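Local coordinates for capsid protein (Pseudomonas phage PP7, PDB 2QUD) that forms dimers that assemble, cross-linked to one another by disulfides, into a T=3 icosahedral capsid, packages the viral RNA genome and represses translation of the viral replicase, at residues T45-Q50 against R58-L63. Sequence-based numbering, arbitrary orientation.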
loop_
_atom_site.group_PDB
_atom_site.type_symbol
_atom_site.label_atom_id
_atom_site.label_comp_id
_atom_site.label_asym_id
_atom_site.label_seq_id
_atom_site.Cartn_x
_atom_site.Cartn_y
_atom_site.Cartn_z
ATOM N N THR A 45 7.178 -2.511 8.941
ATOM C CA THR A 45 6.490 -2.986 10.114
ATOM C C THR A 45 5.184 -3.605 9.645
ATOM O O THR A 45 4.488 -3.019 8.801
ATOM C CB THR A 45 6.251 -1.807 11.076
ATOM O OG1 THR A 45 7.507 -1.205 11.403
ATOM C CG2 THR A 45 5.506 -2.267 12.360
ATOM N N ALA A 46 4.826 -4.745 10.233
ATOM C CA ALA A 46 3.640 -5.489 9.830
ATOM C C ALA A 46 2.849 -6.003 11.044
ATOM O O ALA A 46 3.420 -6.461 12.020
ATOM C CB ALA A 46 4.028 -6.627 8.907
ATOM N N SER A 47 1.530 -5.865 10.974
ATOM C CA SER A 47 0.654 -6.426 12.007
ATOM C C SER A 47 -0.589 -7.008 11.359
ATOM O O SER A 47 -0.976 -6.620 10.267
ATOM C CB SER A 47 0.265 -5.424 13.081
ATOM O OG SER A 47 -0.492 -4.375 12.564
ATOM N N LEU A 48 -1.189 -7.946 12.073
ATOM C CA LEU A 48 -2.383 -8.630 11.637
ATOM C C LEU A 48 -3.203 -8.839 12.906
ATOM O O LEU A 48 -2.745 -9.537 13.816
ATOM C CB LEU A 48 -2.017 -9.957 11.011
ATOM C CG LEU A 48 -3.120 -10.944 10.616
ATOM C CD1 LEU A 48 -4.211 -10.266 9.795
ATOM C CD2 LEU A 48 -2.456 -12.130 9.866
ATOM N N ARG A 49 -4.358 -8.192 13.019
ATOM C CA ARG A 49 -5.182 -8.348 14.231
ATOM C C ARG A 49 -6.666 -8.450 13.891
ATOM O O ARG A 49 -7.164 -7.732 13.007
ATOM C CB ARG A 49 -4.919 -7.191 15.214
ATOM C CG ARG A 49 -5.251 -5.792 14.676
ATOM C CD ARG A 49 -4.727 -4.665 15.590
ATOM N NE ARG A 49 -3.299 -4.341 15.390
ATOM C CZ ARG A 49 -2.299 -4.518 16.270
ATOM N NH1 ARG A 49 -2.492 -5.027 17.492
ATOM N NH2 ARG A 49 -1.056 -4.168 15.924
ATOM N N GLN A 50 -7.373 -9.310 14.628
ATOM C CA GLN A 50 -8.782 -9.465 14.459
ATOM C C GLN A 50 -9.376 -8.212 15.058
ATOM O O GLN A 50 -8.881 -7.687 16.068
ATOM C CB GLN A 50 -9.361 -10.622 15.253
ATOM C CG GLN A 50 -8.904 -12.002 14.909
ATOM C CD GLN A 50 -9.760 -13.032 15.625
ATOM O OE1 GLN A 50 -9.430 -13.492 16.722
ATOM N NE2 GLN A 50 -10.899 -13.347 15.034
ATOM N N ARG A 58 -7.551 -6.980 10.283
ATOM C CA ARG A 58 -6.945 -5.734 9.880
ATOM C C ARG A 58 -5.463 -6.032 9.689
ATOM O O ARG A 58 -4.777 -6.468 10.638
ATOM C CB ARG A 58 -7.156 -4.614 10.885
ATOM C CG ARG A 58 -8.616 -4.165 11.002
ATOM C CD ARG A 58 -9.071 -3.349 9.792
ATOM N NE ARG A 58 -8.595 -1.965 9.854
ATOM C CZ ARG A 58 -9.243 -0.958 10.434
ATOM N NH1 ARG A 58 -8.699 0.253 10.403
ATOM N NH2 ARG A 58 -10.411 -1.136 11.063
ATOM N N VAL A 59 -4.990 -5.870 8.450
ATOM C CA VAL A 59 -3.563 -5.952 8.112
ATOM C C VAL A 59 -3.010 -4.550 8.019
ATOM O O VAL A 59 -3.574 -3.696 7.328
ATOM C CB VAL A 59 -3.337 -6.629 6.741
ATOM C CG1 VAL A 59 -1.876 -6.523 6.326
ATOM C CG2 VAL A 59 -3.801 -8.070 6.746
ATOM N N ASN A 60 -1.937 -4.273 8.758
ATOM C CA ASN A 60 -1.246 -3.009 8.634
ATOM C C ASN A 60 0.177 -3.269 8.190
ATOM O O ASN A 60 0.840 -4.132 8.757
ATOM C CB ASN A 60 -1.273 -2.232 9.942
ATOM C CG ASN A 60 -2.639 -1.691 10.259
ATOM O OD1 ASN A 60 -3.437 -2.340 10.927
ATOM N ND2 ASN A 60 -2.945 -0.511 9.734
ATOM N N LEU A 61 0.612 -2.571 7.143
ATOM C CA LEU A 61 1.991 -2.610 6.703
ATOM C C LEU A 61 2.472 -1.178 6.662
ATOM O O LEU A 61 1.778 -0.326 6.143
ATOM C CB LEU A 61 2.093 -3.180 5.300
ATOM C CG LEU A 61 1.523 -4.591 5.026
ATOM C CD1 LEU A 61 1.657 -5.010 3.514
ATOM C CD2 LEU A 61 2.205 -5.591 5.975
ATOM N N LYS A 62 3.672 -0.907 7.169
ATOM C CA LYS A 62 4.237 0.476 7.193
ATOM C C LYS A 62 5.668 0.385 6.699
ATOM O O LYS A 62 6.530 -0.171 7.367
ATOM C CB LYS A 62 4.210 1.061 8.606
ATOM C CG LYS A 62 4.742 2.493 8.773
ATOM C CD LYS A 62 4.520 2.943 10.234
ATOM C CE LYS A 62 4.773 4.416 10.457
ATOM N NZ LYS A 62 4.462 4.770 11.872
ATOM N N LEU A 63 5.899 0.921 5.510
ATOM C CA LEU A 63 7.241 1.039 4.932
ATOM C C LEU A 63 7.788 2.435 5.267
ATOM O O LEU A 63 7.225 3.446 4.829
ATOM C CB LEU A 63 7.192 0.841 3.433
ATOM C CG LEU A 63 8.524 0.669 2.722
ATOM C CD1 LEU A 63 9.270 -0.643 3.132
ATOM C CD2 LEU A 63 8.359 0.734 1.212
HETATM O O HOH W 1 8.256 0.495 9.520
HETATM O O HOH W 2 -3.210 -4.658 12.168
#
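Ser47 OG stands between its own backbone N and carbonyl carbon (chi1 64°), the crowded position, which sets it beside Asn60 CB at 3.5 Å, while Asn60 CG lies anti to its carbonyl carbon (chi1 -71°), directing the amide so that OD1 can reach a shared water. The hydroxyl and the amide meet through this water rather than directly. It accepts hydrogen bonds from Ser47 OG and Arg49 NE, whose chain bends at chi3, and donates to Asn60 OD1 (2.6 Å) and to Arg58 O, so three side chains on the face that carries the RNA-binding residues and one main-chain carbonyl share it. A second water, accepting from Thr45 OG1 and donating to Lys62 O, repeats the bridge on a smaller scale.

Beneath these links runs a regular antiparallel ladder. Thr45 with Lys62, Ser47 with Asn60 and Arg49 with Arg58 are hydrogen-bonded pairs, each closed by two N-H to O bonds; Ser47 N to Asn60 O measures 2.9 Å at 163°. Asn60 N, by contrast, approaches Ser47 O from above the carbonyl plane. On the opposite face the non-hydrogen-bonded pairs are apolar: Leu61 CD2 reaches Ala46 CB at 3.6 Å, and the Leu48 and Val59 side chains cross obliquely, with Leu48 CD1 3.8 Å from Val59 CG2.

Arg49, Arg58 and Lys62 all bind RNA, and Arg58 NE is held by a salt bridge to Asp85, which should help fix its guanidinium. The hairpin of strands 43-50 and 56-68 lies within the antiparallel sheet between strands 29-32 and 76-89, and Leu116 of the second subunit, in its helix 111-119, packs on Leu48, Val59 and Leu61.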